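Local coordinates for probable aminotransferase (Pseudomonas aeruginosa, PDB 5YKR), which is a probable aminotransferase of class III, a family of enzymes that depend on pyridoxal phosphate, at residues 209-214 with 246-251; 158-163 with 213-218. All coordinates share one frame; numbering follows the deposited sequence.

Contact 1 of 2, residues 209-214 with 246-251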
loop_
_atom_site.group_PDB
_atom_site.type_symbol
_atom_site.label_atom_id
_atom_site.label_comp_id
_atom_site.label_asym_id
_atom_site.label_seq_id
_atom_site.Cartn_x
_atom_site.Cartn_y
_atom_site.Cartn_z
ATOM N N ASP A 209 1.883 33.374 -10.963
ATOM C CA ASP A 209 1.582 34.441 -10.038
ATOM C C ASP A 209 0.865 33.875 -8.787
ATOM O O ASP A 209 1.167 34.247 -7.658
ATOM C CB ASP A 209 0.708 35.511 -10.706
ATOM C CG ASP A 209 1.470 36.336 -11.770
ATOM O OD1 ASP A 209 2.731 36.295 -11.850
ATOM O OD2 ASP A 209 0.795 37.057 -12.555
ATOM N N ALA A 210 -0.091 32.981 -9.001
ATOM C CA ALA A 210 -0.803 32.339 -7.880
ATOM C C ALA A 210 0.131 31.455 -7.075
ATOM O O ALA A 210 0.040 31.401 -5.862
ATOM C CB ALA A 210 -1.987 31.545 -8.370
ATOM N N LEU A 211 1.039 30.740 -7.771
ATOM C CA LEU A 211 1.996 29.910 -7.049
ATOM C C LEU A 211 2.922 30.758 -6.174
ATOM O O LEU A 211 3.147 30.423 -5.013
ATOM C CB LEU A 211 2.813 29.067 -8.026
ATOM C CG LEU A 211 3.801 28.141 -7.352
ATOM C CD1 LEU A 211 3.109 27.105 -6.479
ATOM C CD2 LEU A 211 4.571 27.447 -8.472
ATOM N N GLU A 212 3.386 31.895 -6.707
ATOM C CA GLU A 212 4.213 32.818 -5.924
ATOM C C GLU A 212 3.479 33.288 -4.661
ATOM O O GLU A 212 4.036 33.266 -3.548
ATOM C CB GLU A 212 4.642 33.993 -6.802
ATOM C CG GLU A 212 5.292 35.150 -6.075
ATOM C CD GLU A 212 6.563 34.850 -5.347
ATOM O OE1 GLU A 212 7.406 34.260 -6.010
ATOM O OE2 GLU A 212 6.746 35.245 -4.132
ATOM N N ALA A 213 2.221 33.690 -4.854
ATOM C CA ALA A 213 1.436 34.167 -3.711
ATOM C C ALA A 213 1.268 33.090 -2.624
ATOM O O ALA A 213 1.338 33.357 -1.416
ATOM C CB ALA A 213 0.076 34.687 -4.142
ATOM N N ALA A 214 1.071 31.851 -3.055
ATOM C CA ALA A 214 0.962 30.745 -2.098
ATOM C C ALA A 214 2.262 30.485 -1.325
ATOM O O ALA A 214 2.254 30.358 -0.117
ATOM C CB ALA A 214 0.532 29.470 -2.824
ATOM N N ARG A 246 10.264 25.639 -11.076
ATOM C CA ARG A 246 11.543 25.284 -10.471
ATOM C C ARG A 246 12.174 26.493 -9.787
ATOM O O ARG A 246 12.726 26.361 -8.712
ATOM C CB ARG A 246 12.472 24.660 -11.511
ATOM C CG ARG A 246 13.858 24.341 -11.030
ATOM C CD ARG A 246 13.911 23.171 -10.050
ATOM N NE ARG A 246 13.413 23.521 -8.711
ATOM C CZ ARG A 246 13.566 22.765 -7.632
ATOM N NH1 ARG A 246 14.140 21.565 -7.729
ATOM N NH2 ARG A 246 13.144 23.190 -6.451
ATOM N N GLU A 247 12.127 27.653 -10.456
ATOM C CA GLU A 247 12.712 28.855 -9.895
ATOM C C GLU A 247 12.023 29.285 -8.587
ATOM O O GLU A 247 12.699 29.601 -7.602
ATOM C CB GLU A 247 12.794 29.968 -10.944
ATOM C CG GLU A 247 13.603 31.202 -10.495
ATOM C CD GLU A 247 12.835 32.180 -9.594
ATOM O OE1 GLU A 247 11.576 32.284 -9.706
ATOM O OE2 GLU A 247 13.460 32.851 -8.754
ATOM N N LEU A 248 10.680 29.316 -8.587
ATOM C CA LEU A 248 9.934 29.741 -7.398
ATOM C C LEU A 248 10.181 28.822 -6.203
ATOM O O LEU A 248 10.334 29.287 -5.091
ATOM C CB LEU A 248 8.431 29.780 -7.715
ATOM C CG LEU A 248 7.923 30.979 -8.550
ATOM C CD1 LEU A 248 6.495 30.805 -8.939
ATOM C CD2 LEU A 248 8.058 32.212 -7.760
ATOM N N THR A 249 10.179 27.503 -6.456
ATOM C CA THR A 249 10.398 26.608 -5.361
ATOM C C THR A 249 11.830 26.731 -4.820
ATOM O O THR A 249 12.044 26.700 -3.606
ATOM C CB THR A 249 10.052 25.141 -5.732
ATOM O OG1 THR A 249 10.732 24.739 -6.925
ATOM C CG2 THR A 249 8.532 24.930 -5.880
ATOM N N ARG A 250 12.816 26.938 -5.704
ATOM C CA ARG A 250 14.172 27.216 -5.211
ATOM C C ARG A 250 14.239 28.469 -4.355
ATOM O O ARG A 250 14.807 28.444 -3.238
ATOM C CB ARG A 250 15.149 27.321 -6.353
ATOM C CG ARG A 250 15.554 25.947 -6.761
ATOM C CD ARG A 250 16.306 25.979 -8.040
ATOM N NE ARG A 250 16.810 24.660 -8.352
ATOM C CZ ARG A 250 17.238 24.311 -9.560
ATOM N NH1 ARG A 250 17.189 25.171 -10.591
ATOM N NH2 ARG A 250 17.678 23.065 -9.765
ATOM N N ARG A 251 13.601 29.531 -4.837
ATOM C CA ARG A 251 13.703 30.827 -4.177
ATOM C C ARG A 251 13.087 30.792 -2.788
ATOM O O ARG A 251 13.613 31.370 -1.842
ATOM C CB ARG A 251 13.073 31.883 -5.062
ATOM C CG ARG A 251 13.120 33.284 -4.444
ATOM C CD ARG A 251 13.128 34.396 -5.442
ATOM N NE ARG A 251 12.248 34.187 -6.581
ATOM C CZ ARG A 251 10.958 34.476 -6.661
ATOM N NH1 ARG A 251 10.288 35.026 -5.643
ATOM N NH2 ARG A 251 10.340 34.220 -7.801
#
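Arg251 joins two carboxylates, Glu212 across the helix interface and Glu247 one turn earlier on its own helix. The grip on Glu247 is side-on and bidentate. Arg251 NE reaches Glu247 OE2 at 2.8 Å, in the guanidinium plane and nearly straight (173°), while Arg251 NH2 reaches Glu247 OE1 at 3.0 Å from a slightly tilted position. Both carboxylate oxygens offer their syn lone pairs, so the pair of bonds fixes the rotation of the guanidinium. The remaining terminal nitrogen, Arg251 NH1, turns toward the other helix and meets Glu212 OE1 at 3.0 Å, near the guanidinium plane. The contact closes a Glu-Arg-Glu salt-bridge network, although OE1 sits too close to a leucine methyl in the model and its exact place is doubtful. The arginine chain runs out extended and then bends at chi3 (40°), which swings the planar head round to serve both acids. One positive charge between two negative ones would be expected to offset their mutual repulsion.

The two helices, 208-215 and 241-251, run almost parallel here, with segment axes 10.4 Å apart at an angle of 11°. Each connects parallel strands of the seven-stranded sheet, as in the large domain of fold-type I pyridoxal-phosphate enzymes. On the side of helix 241-251 that faces this sheet, Arg246 and Thr249 touch Leu256 of strand 255-259.

Beneath the charged pair the interface is apolar. Leu248 points its side chain at the neighbouring helix, and its CD1 packs against Leu211 CD2 at 3.9 Å, the two leucines sliding past one another in opposite directions. Leu208 and Leu215, from the same neighbouring helix, also touch Leu248.

Contact 2 of 2, residues 158-163 with 213-218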
loop_
_atom_site.group_PDB
_atom_site.type_symbol
_atom_site.label_atom_id
_atom_site.label_comp_id
_atom_site.label_asym_id
_atom_site.label_seq_id
_atom_site.Cartn_x
_atom_site.Cartn_y
_atom_site.Cartn_z
ATOM N N LYS A 158 2.230 23.064 5.331
ATOM C CA LYS A 158 1.353 23.065 4.166
ATOM C C LYS A 158 1.986 22.427 2.941
ATOM O O LYS A 158 3.182 22.509 2.755
ATOM C CB LYS A 158 0.792 24.460 3.842
ATOM C CG LYS A 158 0.128 24.963 5.101
ATOM C CD LYS A 158 -0.926 25.933 4.905
ATOM C CE LYS A 158 -1.463 26.280 6.272
ATOM N NZ LYS A 158 -1.778 27.607 6.078
ATOM N N VAL A 159 1.156 21.784 2.142
ATOM C CA VAL A 159 1.556 21.270 0.839
ATOM C C VAL A 159 0.750 22.054 -0.195
ATOM O O VAL A 159 -0.459 22.257 -0.012
ATOM C CB VAL A 159 1.297 19.744 0.688
ATOM C CG1 VAL A 159 -0.166 19.337 0.805
ATOM C CG2 VAL A 159 1.718 19.231 -0.651
ATOM N N VAL A 160 1.393 22.419 -1.297
ATOM C CA VAL A 160 0.694 22.937 -2.468
ATOM C C VAL A 160 0.389 21.769 -3.392
ATOM O O VAL A 160 1.289 21.000 -3.787
ATOM C CB VAL A 160 1.530 24.012 -3.223
ATOM C CG1 VAL A 160 0.956 24.273 -4.624
ATOM C CG2 VAL A 160 1.547 25.327 -2.391
ATOM N N VAL A 161 -0.881 21.696 -3.784
ATOM C CA VAL A 161 -1.331 20.839 -4.852
ATOM C C VAL A 161 -2.100 21.709 -5.876
ATOM O O VAL A 161 -2.446 22.869 -5.607
ATOM C CB VAL A 161 -2.149 19.644 -4.405
ATOM C CG1 VAL A 161 -1.341 18.751 -3.472
ATOM C CG2 VAL A 161 -3.447 20.088 -3.734
ATOM N N PHE A 162 -2.356 21.124 -7.047
ATOM C CA PHE A 162 -3.062 21.814 -8.129
ATOM C C PHE A 162 -4.500 21.345 -8.257
ATOM O O PHE A 162 -4.837 20.180 -8.013
ATOM C CB PHE A 162 -2.273 21.669 -9.445
ATOM C CG PHE A 162 -0.917 22.337 -9.376
ATOM C CD1 PHE A 162 -0.814 23.702 -9.437
ATOM C CD2 PHE A 162 0.221 21.632 -9.169
ATOM C CE1 PHE A 162 0.400 24.347 -9.334
ATOM C CE2 PHE A 162 1.437 22.264 -9.037
ATOM C CZ PHE A 162 1.534 23.623 -9.118
ATOM N N ASN A 163 -5.374 22.258 -8.675
ATOM C CA ASN A 163 -6.789 21.923 -8.766
ATOM C C ASN A 163 -6.972 20.785 -9.804
ATOM O O ASN A 163 -6.379 20.829 -10.901
ATOM C CB ASN A 163 -7.600 23.182 -9.140
ATOM C CG ASN A 163 -9.094 23.012 -8.944
ATOM O OD1 ASN A 163 -9.563 22.270 -8.076
ATOM N ND2 ASN A 163 -9.875 23.645 -9.865
ATOM N N ALA A 213 2.221 33.690 -4.854
ATOM C CA ALA A 213 1.436 34.167 -3.711
ATOM C C ALA A 213 1.268 33.090 -2.624
ATOM O O ALA A 213 1.338 33.357 -1.416
ATOM C CB ALA A 213 0.076 34.687 -4.142
ATOM N N ALA A 214 1.071 31.851 -3.055
ATOM C CA ALA A 214 0.962 30.745 -2.098
ATOM C C ALA A 214 2.262 30.485 -1.325
ATOM O O ALA A 214 2.254 30.358 -0.117
ATOM C CB ALA A 214 0.532 29.470 -2.824
ATOM N N LEU A 215 3.379 30.397 -2.053
ATOM C CA LEU A 215 4.668 30.102 -1.415
ATOM C C LEU A 215 5.166 31.227 -0.507
ATOM O O LEU A 215 5.858 30.966 0.481
ATOM C CB LEU A 215 5.738 29.782 -2.458
ATOM C CG LEU A 215 5.439 28.626 -3.392
ATOM C CD1 LEU A 215 6.646 28.363 -4.296
ATOM C CD2 LEU A 215 5.007 27.366 -2.670
ATOM N N ALA A 216 4.767 32.467 -0.828
ATOM C CA ALA A 216 5.256 33.623 -0.083
ATOM C C ALA A 216 4.809 33.638 1.375
ATOM O O ALA A 216 5.389 34.330 2.206
ATOM C CB ALA A 216 4.823 34.934 -0.772
ATOM N N HIS A 217 3.774 32.875 1.712
ATOM C CA HIS A 217 3.367 32.767 3.127
ATOM C C HIS A 217 4.442 32.146 4.010
ATOM O O HIS A 217 4.401 32.292 5.227
ATOM C CB HIS A 217 2.051 32.018 3.306
ATOM C CG HIS A 217 0.915 32.660 2.602
ATOM N ND1 HIS A 217 0.260 33.781 3.078
ATOM C CD2 HIS A 217 0.398 32.407 1.379
ATOM C CE1 HIS A 217 -0.676 34.111 2.207
ATOM N NE2 HIS A 217 -0.621 33.311 1.174
ATOM N N GLY A 218 5.369 31.385 3.423
ATOM C CA GLY A 218 6.471 30.857 4.219
ATOM C C GLY A 218 6.150 29.579 4.948
ATOM O O GLY A 218 6.956 29.133 5.751
#
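Val160 meets Ala214 and Leu215 through methyl groups alone, and the flat side chains of the two segments stand at the margins. The imidazole of His217, just beyond the helix, turns an edge to Ala214 O, which lies in the plane of the ring, and the histidine also touches Arg201. On the strand, the phenyl ring of Phe162 packs edge-to-face with Phe205.

Between these margins a single valine branch does the work. Val160 CG2 lies 4.0 Å from Leu215 CD2 and 4.3 Å from Ala214 CB, so one methyl bridges two consecutive residues of the helix end. Its other branch, CG1, stands anti to the backbone N (chi1 165°), and this rotation turns CG2 toward the helix. Ala214 presents its CB directly to the strand. Leu215 instead leaves the helix more obliquely and brings only the end of its chain round, crossing the valine at about a right angle. All three residues are buried, and the contact is small and wholly apolar.

From Leu215 the chain turns: a type I beta turn runs to Gly218, with Gly218 N bonded to Leu215 O at 3.0 Å. Gly218 takes a positive phi (84°), where a CB would press on the preceding carbonyl O. This reversal sends the chain into strand 220-225, which pairs with 158-162, and Lys158 NZ makes a salt bridge to Asp219 at that entry. Strand 158-162 is bordered by the parallel strands 220-225 and 200-203, while helix 208-215, linking those two neighbours in a beta-alpha-beta crossover, packs over it.

Contacts 1 and 2 lie about 8 Å apart, centre to centre, and meet at helix 208-215, sharing Ala213 and Ala214. One flank of this helix faces helix 241-251 in contact 1, and another faces strand 158-162 in contact 2. Leu211 and Leu215 join the two: Leu211 CD1 packs on Val160 CG1 at 4.0 Å, and Leu215 CD1 on Leu248 O at 3.9 Å. Along the chain come the strand, then the shared helix, then helix 241-251, all within the part that belongs to the class-III aminotransferase family. Contact 1 joins two crossover helices to each other, and contact 2 seats the shared one, 208-215, on the seven-stranded sheet.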